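Local structure of putative uncharacterized protein PH0300 (Pyrococcus horikoshii, 3VRH) at residues L81-S84 / G85-K89; T123-P126 / P127-C131; C284-C287 / K288-L292. The protein catalyses the ATP-dependent 2-thiolation of 5-methyluridine at position 54 in the T loop of tRNA, a modification that stabilises tRNA in heat-loving organisms. All coordinates share one frame; numbering follows the deposited sequence.

Contact 1 of 3, residues L81-S84 / G85-K89; sequences LGIS and GYSEK
I83 and S87 meet at the turn that joins strand 73-80 to helix 87-101, one of the strand-to-helix connections of the PP-loop ATPase fold. The I83 carbonyl oxygen receives two backbone N-H groups at the start of the helix. S87 N comes in the carbonyl plane at 2.9 Å from I83 O, with a nearly straight bond of 175°, while Y86 N, at the N-cap position, lies above that plane and bonds at a poorer angle.

The S87 side chain repays the bond in the other direction. Its CB points back at the turn and lies 3.6 Å from I83 O. From there OG swings anti to the carbonyl carbon (chi1 -74°), which places it beside its own backbone N and within reach of I83 N. I83 N donates to S87 OG at 3.0 Å, so the two residues hold each other by backbone-to-backbone and backbone-to-side-chain bonds at once. The same OG lies 3.9 Å from L81 CB.

Beside this polar link I83 and Y86 run alongside each other, and I83 CG2 touches Y86 CB at 3.7 Å; I83 also touches P221 and Y222, and Y86 touches E218. G82 and G85 both take positive phi, a conformation that favours glycine, and the bent E88 side chain receives weak bonds from the amides of G85 and Y86. One buried hydroxyl thus ties down two backbone amides of the turn, the second through a water that sits 2.6 Å from S87 OG and 3.0 Å from L81 N.

Contact 2 of 3, residues T123-P126 / P127-C131; sequences TRRP and PCSYC
P126 turns its carbonyl oxygen onto the first turn of helix 127-145, where P126 O accepts from S129 N at 2.8 Å, with the donor well above the carbonyl plane, and from Y130 N at 3.2 Å, nearly along the C=O axis. P126 is the N-cap of this helix, which carries two of the cluster-binding cysteines, C128 and C131, in a CxxC pattern. In this model C128 is instead joined to C220 by a disulfide, the alternative state of that pair.

The side chain of R125 bends at chi2 and chi3 and folds back over the helix start. Its CD passes 3.7 Å from Y130 CB, and NH1 reaches S129, donating at 3.1 Å to S129 OG, which lies tilted out of the guanidinium plane; a weaker bond goes to S129 O. S129 OG is anti to its own backbone N (chi1 169°), which carries it to the R125 side of the helix. The guanidinium and the Y130 ring stand at 76° to each other.

Just upstream, T123 OG1 accepts from R125 N in an ST turn, and T123 CG2 lies 3.7 Å from Y130 CE2. The phenol OH bonds to G119 N. P127 O sits over the centre of one face of the ring, while R125 O lies in the ring plane at its edge, 3.4 Å from Y130 CE2.

Contact 3 of 3, residues C284-C287 / K288-L292; sequences CAFC and KFWGL. With ZN (zinc ion), chain C.
F286 and W290, one helical turn apart, bring their rings together at a slant: the centroids of the phenyl and of the five-membered indole ring are 4.6 Å apart and the planes make 49°. The touching atom is W290 CD1, lying over one face of F286 toward its rim and 3.5 Å from F286 CE1. F286 gets there because its CG is anti to the backbone N (chi1 -177°), which swings the ring out from the helix on the side where W290 follows one turn later. L292 comes up to the same ring with one methyl, L292 CD1 being 3.4 Å from F286 CE2.

W290 meets a second ring as well: F289 CE2 stands over the centre of its indole. The indole N-H is bonded to T134 of helix 127-145, and F286 stacks on Y137 of that helix. An alanine in place of F286 would probably leave W290 CD1 and the L292 methyl without the ring they both rest on, and Y137 without its stacking partner.

Backbone bonds run the length of this short helix, such as W290 N to F286 O at 2.9 Å. The far end closes in a Schellman motif: G291 takes positive phi, L292 N returns to C287 O at 2.9 Å, and the bond from G291 N to K288 O is weak. At the start C284 is the N-cap, its sulfur accepting from C287 N at 3.5 Å. C287 SG binds the zinc ion at 2.4 Å, whereas C284 SG lies at a longer 2.7 Å from the metal. With C272 and C275 they make the four-cysteine site of a zinc finger built from two CxxC pairs.

Overall arrangement
Along the chain the three contacts come in series. Contacts 1 and 2 both belong to the PP-loop domain, their centres 16 Å apart, each at the start of a helix (87-101 and 127-145). They touch where L81 CD1 packs 3.6 Å from C131 SG, so the strand-to-helix turn of contact 1 borders a cluster-binding cysteine. Contact 3 follows much later, on helix 285-290, beside the zinc site of C272, C275, C284 and C287, yet its centre is only 13 Å from that of contact 2: F289 CZ meets Y130 CG at 3.4 Å. Helix 127-145, which carries C128 and C131, thus also packs against the helix bearing C287, while contacts 1 and 3 stay about 8 Å apart at their nearest atoms.

Contact 1 of 3, residues L81-S84 / G85-K89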
ATOM      1  N   LEU A  81       7.640 -30.274   8.970  1.00 27.34           N
ATOM      2  CA  LEU A  81       8.811 -29.522   8.491  1.00 28.99           C
ATOM      3  C   LEU A  81      10.136 -30.091   8.986  1.00 26.15           C
ATOM      4  O   LEU A  81      11.198 -29.680   8.538  1.00 26.94           O
ATOM      5  CB  LEU A  81       8.699 -28.034   8.852  1.00 25.85           C
ATOM      6  CG  LEU A  81       7.380 -27.365   8.462  1.00 31.09           C
ATOM      7  CD1 LEU A  81       7.417 -25.855   8.762  1.00 37.26           C
ATOM      8  CD2 LEU A  81       7.055 -27.638   6.995  1.00 29.19           C
ATOM      9  N   GLY A  82      10.073 -31.040   9.909  1.00 27.07           N
ATOM     10  CA  GLY A  82      11.274 -31.726  10.351  1.00 32.26           C
ATOM     11  C   GLY A  82      12.187 -30.916  11.264  1.00 36.50           C
ATOM     12  O   GLY A  82      13.409 -31.112  11.296  1.00 35.86           O
ATOM     13  N   ILE A  83      11.591 -30.006  12.021  1.00 34.59           N
ATOM     14  CA  ILE A  83      12.345 -29.249  13.000  1.00 35.80           C
ATOM     15  C   ILE A  83      12.346 -29.968  14.350  1.00 38.86           C
ATOM     16  O   ILE A  83      11.282 -30.163  14.963  1.00 36.79           O
ATOM     17  CB  ILE A  83      11.762 -27.863  13.171  1.00 32.18           C
ATOM     18  CG1 ILE A  83      11.638 -27.192  11.800  1.00 32.69           C
ATOM     19  CG2 ILE A  83      12.636 -27.055  14.126  1.00 37.78           C
ATOM     20  CD1 ILE A  83      11.025 -25.825  11.837  1.00 33.22           C
ATOM     21  N   SER A  84      13.524 -30.381  14.813  1.00 41.72           N
ATOM     22  CA  SER A  84      13.570 -31.139  16.058  1.00 47.20           C
ATOM     23  C   SER A  84      13.145 -30.193  17.158  1.00 40.49           C
ATOM     24  O   SER A  84      13.502 -29.014  17.146  1.00 45.09           O
ATOM     25  CB  SER A  84      14.950 -31.725  16.322  1.00 46.03           C
ATOM     26  OG  SER A  84      15.917 -30.696  16.343  1.00 56.25           O
ATOM     27  N   GLY A  85      12.317 -30.694  18.062  1.00 37.96           N
ATOM     28  CA  GLY A  85      11.800 -29.870  19.131  1.00 37.67           C
ATOM     29  C   GLY A  85      10.689 -28.919  18.742  1.00 34.35           C
ATOM     30  O   GLY A  85      10.323 -28.040  19.528  1.00 34.16           O
ATOM     31  N   TYR A  86      10.113 -29.095  17.560  1.00 33.98           N
ATOM     32  CA  TYR A  86       9.052 -28.192  17.129  1.00 29.01           C
ATOM     33  C   TYR A  86       7.966 -28.909  16.328  1.00 32.58           C
ATOM     34  O   TYR A  86       6.760 -28.731  16.558  1.00 31.00           O
ATOM     35  CB  TYR A  86       9.635 -27.086  16.250  1.00 32.64           C
ATOM     36  CG  TYR A  86       8.721 -25.900  16.156  1.00 33.74           C
ATOM     37  CD1 TYR A  86       8.812 -24.872  17.090  1.00 34.47           C
ATOM     38  CD2 TYR A  86       7.760 -25.804  15.157  1.00 31.16           C
ATOM     39  CE1 TYR A  86       7.980 -23.788  17.040  1.00 29.45           C
ATOM     40  CE2 TYR A  86       6.905 -24.714  15.098  1.00 31.54           C
ATOM     41  CZ  TYR A  86       7.030 -23.706  16.049  1.00 37.22           C
ATOM     42  OH  TYR A  86       6.211 -22.599  16.036  1.00 42.49           O
ATOM     43  N   SER A  87       8.406 -29.684  15.348  1.00 29.50           N
ATOM     44  CA  SER A  87       7.491 -30.279  14.389  1.00 28.44           C
ATOM     45  C   SER A  87       6.621 -31.393  15.009  1.00 26.99           C
ATOM     46  O   SER A  87       5.480 -31.614  14.587  1.00 25.40           O
ATOM     47  CB  SER A  87       8.274 -30.767  13.171  1.00 24.28           C
ATOM     48  OG  SER A  87       8.681 -29.659  12.376  1.00 31.65           O
ATOM     49  N   GLU A  88       7.150 -32.061  16.029  1.00 27.05           N
ATOM     50  CA  GLU A  88       6.425 -33.149  16.679  1.00 31.75           C
ATOM     51  C   GLU A  88       5.150 -32.600  17.325  1.00 29.36           C
ATOM     52  O   GLU A  88       4.071 -33.152  17.144  1.00 23.38           O
ATOM     53  CB  GLU A  88       7.302 -33.856  17.725  1.00 40.04           C
ATOM     54  CG  GLU A  88       8.671 -34.375  17.212  1.00 45.25           C
ATOM     55  CD  GLU A  88       9.848 -33.395  17.448  1.00 45.02           C
ATOM     56  OE1 GLU A  88       9.637 -32.174  17.409  1.00 35.58           O
ATOM     57  OE2 GLU A  88      10.997 -33.852  17.672  1.00 58.39           O
ATOM     58  N   LYS A  89       5.270 -31.489  18.051  1.00 28.15           N
ATOM     59  CA  LYS A  89       4.090 -30.885  18.671  1.00 27.66           C
ATOM     60  C   LYS A  89       3.119 -30.381  17.603  1.00 25.08           C
ATOM     61  O   LYS A  89       1.905 -30.539  17.744  1.00 25.96           O
ATOM     62  CB  LYS A  89       4.448 -29.765  19.670  1.00 23.99           C
ATOM     63  CG  LYS A  89       3.216 -29.191  20.388  1.00 26.57           C
ATOM     64  CD  LYS A  89       3.508 -27.983  21.309  1.00 31.06           C
ATOM     65  CE  LYS A  89       4.214 -28.399  22.603  1.00 31.39           C
ATOM     66  NZ  LYS A  89       3.498 -29.531  23.274  1.00 30.72           N
TER
HETATM   67  O   HOH W   1       6.432 -28.816  11.313  1.00 22.61           O

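Contact 2 of 3, residues T123-P126 / P127-C131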
ATOM      1  N   THR A 123      22.333 -23.580   3.064  1.00 40.86           N
ATOM      2  CA  THR A 123      22.048 -22.496   2.138  1.00 38.72           C
ATOM      3  C   THR A 123      21.828 -21.235   2.949  1.00 40.28           C
ATOM      4  O   THR A 123      21.502 -21.308   4.132  1.00 39.58           O
ATOM      5  CB  THR A 123      20.781 -22.775   1.314  1.00 40.91           C
ATOM      6  OG1 THR A 123      20.462 -21.619   0.533  1.00 44.67           O
ATOM      7  CG2 THR A 123      19.602 -23.094   2.230  1.00 37.44           C
ATOM      8  N   ARG A 124      22.014 -20.075   2.332  1.00 38.11           N
ATOM      9  CA  ARG A 124      21.751 -18.834   3.042  1.00 40.32           C
ATOM     10  C   ARG A 124      20.326 -18.370   2.793  1.00 39.01           C
ATOM     11  O   ARG A 124      19.876 -17.395   3.387  1.00 34.76           O
ATOM     12  CB  ARG A 124      22.769 -17.744   2.675  1.00 39.45           C
ATOM     13  CG  ARG A 124      24.154 -17.980   3.269  1.00 39.02           C
ATOM     14  CD  ARG A 124      25.179 -17.002   2.679  1.00 48.59           C
ATOM     15  NE  ARG A 124      25.234 -17.150   1.229  1.00 45.08           N
ATOM     16  CZ  ARG A 124      25.829 -16.305   0.397  1.00 44.68           C
ATOM     17  NH1 ARG A 124      26.438 -15.221   0.860  1.00 42.17           N
ATOM     18  NH2 ARG A 124      25.806 -16.549  -0.911  1.00 47.60           N
ATOM     19  N   ARG A 125      19.599 -19.077   1.928  1.00 41.28           N
ATOM     20  CA  ARG A 125      18.186 -18.752   1.761  1.00 40.51           C
ATOM     21  C   ARG A 125      17.477 -19.042   3.077  1.00 36.98           C
ATOM     22  O   ARG A 125      17.648 -20.123   3.648  1.00 38.77           O
ATOM     23  CB  ARG A 125      17.522 -19.517   0.609  1.00 41.21           C
ATOM     24  CG  ARG A 125      16.219 -18.868   0.165  1.00 41.52           C
ATOM     25  CD  ARG A 125      15.158 -19.872  -0.278  1.00 43.84           C
ATOM     26  NE  ARG A 125      15.179 -20.125  -1.718  1.00 53.63           N
ATOM     27  CZ  ARG A 125      14.091 -20.221  -2.488  1.00 52.45           C
ATOM     28  NH1 ARG A 125      12.873 -20.081  -1.970  1.00 45.15           N
ATOM     29  NH2 ARG A 125      14.222 -20.461  -3.786  1.00 55.54           N
ATOM     30  N   PRO A 126      16.725 -18.048   3.587  1.00 35.49           N
ATOM     31  CA  PRO A 126      15.934 -18.138   4.818  1.00 38.82           C
ATOM     32  C   PRO A 126      15.133 -19.426   4.884  1.00 36.08           C
ATOM     33  O   PRO A 126      14.466 -19.782   3.908  1.00 34.96           O
ATOM     34  CB  PRO A 126      14.996 -16.937   4.713  1.00 38.18           C
ATOM     35  CG  PRO A 126      15.831 -15.917   4.009  1.00 47.33           C
ATOM     36  CD  PRO A 126      16.717 -16.679   3.041  1.00 43.33           C
ATOM     37  N   PRO A 127      15.231 -20.130   6.022  1.00 38.82           N
ATOM     38  CA  PRO A 127      14.535 -21.393   6.231  1.00 34.56           C
ATOM     39  C   PRO A 127      13.083 -21.293   5.802  1.00 35.17           C
ATOM     40  O   PRO A 127      12.627 -22.133   5.031  1.00 33.87           O
ATOM     41  CB  PRO A 127      14.657 -21.596   7.736  1.00 35.92           C
ATOM     42  CG  PRO A 127      15.994 -21.033   8.043  1.00 37.51           C
ATOM     43  CD  PRO A 127      16.117 -19.809   7.155  1.00 37.18           C
ATOM     44  N   CYS A 128      12.384 -20.259   6.249  1.00 35.50           N
ATOM     45  CA  CYS A 128      10.969 -20.134   5.941  1.00 35.57           C
ATOM     46  C   CYS A 128      10.696 -19.872   4.459  1.00 37.18           C
ATOM     47  O   CYS A 128       9.592 -20.136   3.972  1.00 37.66           O
ATOM     48  CB  CYS A 128      10.311 -19.089   6.849  1.00 38.02           C
ATOM     49  SG  CYS A 128      10.408 -19.579   8.605  1.00 42.40           S
ATOM     50  N   SER A 129      11.700 -19.381   3.740  1.00 30.84           N
ATOM     51  CA  SER A 129      11.550 -19.114   2.309  1.00 35.75           C
ATOM     52  C   SER A 129      11.629 -20.382   1.440  1.00 38.39           C
ATOM     53  O   SER A 129      10.778 -20.591   0.552  1.00 33.85           O
ATOM     54  CB  SER A 129      12.584 -18.092   1.828  1.00 39.14           C
ATOM     55  OG  SER A 129      12.583 -18.054   0.414  1.00 42.18           O
ATOM     56  N   TYR A 130      12.648 -21.219   1.662  1.00 30.52           N
ATOM     57  CA  TYR A 130      12.640 -22.510   0.988  1.00 32.57           C
ATOM     58  C   TYR A 130      11.573 -23.441   1.592  1.00 28.81           C
ATOM     59  O   TYR A 130      11.122 -24.370   0.936  1.00 26.95           O
ATOM     60  CB  TYR A 130      14.030 -23.164   0.888  1.00 34.55           C
ATOM     61  CG  TYR A 130      14.714 -23.624   2.169  1.00 30.32           C
ATOM     62  CD1 TYR A 130      14.488 -24.896   2.693  1.00 30.79           C
ATOM     63  CD2 TYR A 130      15.638 -22.813   2.807  1.00 32.05           C
ATOM     64  CE1 TYR A 130      15.147 -25.326   3.833  1.00 29.56           C
ATOM     65  CE2 TYR A 130      16.293 -23.226   3.940  1.00 30.18           C
ATOM     66  CZ  TYR A 130      16.053 -24.479   4.456  1.00 31.85           C
ATOM     67  OH  TYR A 130      16.726 -24.873   5.603  1.00 31.17           O
ATOM     68  N   CYS A 131      11.148 -23.148   2.822  1.00 29.91           N
ATOM     69  CA  CYS A 131      10.015 -23.844   3.422  1.00 26.73           C
ATOM     70  C   CYS A 131       8.768 -23.646   2.584  1.00 27.91           C
ATOM     71  O   CYS A 131       8.060 -24.613   2.284  1.00 30.15           O
ATOM     72  CB  CYS A 131       9.753 -23.370   4.857  1.00 29.70           C
ATOM     73  SG  CYS A 131       8.420 -24.301   5.702  1.00 34.86           S
TER

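Contact 3 of 3, residues C284-C287 / K288-L292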
ATOM      1  N   CYS A 284      12.725 -28.018 -12.527  1.00 48.90           N
ATOM      2  CA  CYS A 284      11.923 -27.091 -11.741  1.00 48.87           C
ATOM      3  C   CYS A 284      12.645 -26.595 -10.486  1.00 42.43           C
ATOM      4  O   CYS A 284      13.699 -27.119 -10.104  1.00 42.31           O
ATOM      5  CB  CYS A 284      10.530 -27.656 -11.441  1.00 44.56           C
ATOM      6  SG  CYS A 284      10.351 -28.544  -9.883  1.00 42.33           S
ATOM      7  N   ALA A 285      12.087 -25.546  -9.889  1.00 42.61           N
ATOM      8  CA  ALA A 285      12.683 -24.889  -8.728  1.00 44.63           C
ATOM      9  C   ALA A 285      12.897 -25.872  -7.579  1.00 35.86           C
ATOM     10  O   ALA A 285      14.008 -25.990  -7.053  1.00 33.13           O
ATOM     11  CB  ALA A 285      11.812 -23.719  -8.275  1.00 44.03           C
ATOM     12  N   PHE A 286      11.827 -26.572  -7.210  1.00 37.94           N
ATOM     13  CA  PHE A 286      11.886 -27.580  -6.152  1.00 33.51           C
ATOM     14  C   PHE A 286      13.014 -28.557  -6.424  1.00 31.13           C
ATOM     15  O   PHE A 286      13.906 -28.717  -5.599  1.00 30.69           O
ATOM     16  CB  PHE A 286      10.558 -28.325  -6.072  1.00 36.03           C
ATOM     17  CG  PHE A 286      10.489 -29.349  -4.963  1.00 36.16           C
ATOM     18  CD1 PHE A 286      10.110 -28.975  -3.677  1.00 31.49           C
ATOM     19  CD2 PHE A 286      10.777 -30.682  -5.212  1.00 33.58           C
ATOM     20  CE1 PHE A 286      10.022 -29.899  -2.664  1.00 30.80           C
ATOM     21  CE2 PHE A 286      10.693 -31.623  -4.194  1.00 36.90           C
ATOM     22  CZ  PHE A 286      10.317 -31.232  -2.918  1.00 33.07           C
ATOM     23  N   CYS A 287      12.983 -29.179  -7.603  1.00 35.71           N
ATOM     24  CA  CYS A 287      13.983 -30.174  -7.987  1.00 34.75           C
ATOM     25  C   CYS A 287      15.408 -29.649  -8.010  1.00 39.68           C
ATOM     26  O   CYS A 287      16.338 -30.348  -7.598  1.00 36.48           O
ATOM     27  CB  CYS A 287      13.646 -30.764  -9.349  1.00 39.37           C
ATOM     28  SG  CYS A 287      12.433 -32.053  -9.229  1.00 37.60           S
ATOM     29  N   LYS A 288      15.592 -28.431  -8.512  1.00 38.95           N
ATOM     30  CA  LYS A 288      16.933 -27.848  -8.518  1.00 41.84           C
ATOM     31  C   LYS A 288      17.416 -27.573  -7.095  1.00 36.99           C
ATOM     32  O   LYS A 288      18.550 -27.902  -6.743  1.00 42.08           O
ATOM     33  CB  LYS A 288      17.005 -26.580  -9.385  1.00 42.14           C
ATOM     34  CG  LYS A 288      16.872 -26.857 -10.879  1.00 54.46           C
ATOM     35  CD  LYS A 288      16.914 -25.587 -11.726  1.00 54.85           C
ATOM     36  CE  LYS A 288      18.351 -25.159 -12.009  1.00 60.26           C
ATOM     37  NZ  LYS A 288      18.414 -23.892 -12.798  1.00 68.35           N
ATOM     38  N   PHE A 289      16.556 -26.981  -6.274  1.00 37.64           N
ATOM     39  CA  PHE A 289      16.947 -26.667  -4.902  1.00 35.36           C
ATOM     40  C   PHE A 289      17.331 -27.924  -4.134  1.00 32.95           C
ATOM     41  O   PHE A 289      18.364 -27.969  -3.475  1.00 34.29           O
ATOM     42  CB  PHE A 289      15.840 -25.910  -4.154  1.00 31.48           C
ATOM     43  CG  PHE A 289      16.154 -25.687  -2.703  1.00 38.15           C
ATOM     44  CD1 PHE A 289      16.934 -24.611  -2.310  1.00 32.18           C
ATOM     45  CD2 PHE A 289      15.698 -26.576  -1.731  1.00 34.49           C
ATOM     46  CE1 PHE A 289      17.245 -24.405  -0.976  1.00 34.98           C
ATOM     47  CE2 PHE A 289      16.000 -26.382  -0.391  1.00 33.40           C
ATOM     48  CZ  PHE A 289      16.778 -25.284  -0.012  1.00 39.37           C
ATOM     49  N   TRP A 290      16.486 -28.948  -4.222  1.00 33.69           N
ATOM     50  CA  TRP A 290      16.697 -30.169  -3.453  1.00 34.02           C
ATOM     51  C   TRP A 290      17.719 -31.104  -4.119  1.00 38.00           C
ATOM     52  O   TRP A 290      18.151 -32.105  -3.524  1.00 35.35           O
ATOM     53  CB  TRP A 290      15.343 -30.869  -3.155  1.00 34.09           C
ATOM     54  CG  TRP A 290      14.589 -30.147  -2.077  1.00 30.59           C
ATOM     55  CD1 TRP A 290      13.493 -29.346  -2.227  1.00 29.72           C
ATOM     56  CD2 TRP A 290      14.937 -30.089  -0.685  1.00 29.97           C
ATOM     57  NE1 TRP A 290      13.122 -28.818  -1.009  1.00 26.72           N
ATOM     58  CE2 TRP A 290      13.990 -29.264  -0.049  1.00 27.27           C
ATOM     59  CE3 TRP A 290      15.953 -30.664   0.083  1.00 34.84           C
ATOM     60  CZ2 TRP A 290      14.030 -29.001   1.316  1.00 34.15           C
ATOM     61  CZ3 TRP A 290      15.993 -30.405   1.440  1.00 31.36           C
ATOM     62  CH2 TRP A 290      15.039 -29.578   2.042  1.00 33.40           C
ATOM     63  N   GLY A 291      18.123 -30.752  -5.341  1.00 37.76           N
ATOM     64  CA  GLY A 291      19.102 -31.535  -6.073  1.00 41.41           C
ATOM     65  C   GLY A 291      18.586 -32.938  -6.332  1.00 45.00           C
ATOM     66  O   GLY A 291      19.260 -33.933  -6.065  1.00 45.33           O
ATOM     67  N   LEU A 292      17.365 -33.001  -6.848  1.00 46.97           N
ATOM     68  CA  LEU A 292      16.665 -34.257  -7.027  1.00 44.77           C
ATOM     69  C   LEU A 292      16.857 -34.759  -8.434  1.00 48.51           C
ATOM     70  O   LEU A 292      16.713 -34.005  -9.403  1.00 44.17           O
ATOM     71  CB  LEU A 292      15.175 -34.078  -6.747  1.00 38.90           C
ATOM     72  CG  LEU A 292      14.841 -33.794  -5.287  1.00 36.40           C
ATOM     73  CD1 LEU A 292      13.362 -33.566  -5.148  1.00 33.27           C
ATOM     74  CD2 LEU A 292      15.293 -34.934  -4.395  1.00 43.00           C
TER
HETATM   75 ZN    ZN C 402      10.737 -31.061 -10.688  1.00 39.98          ZN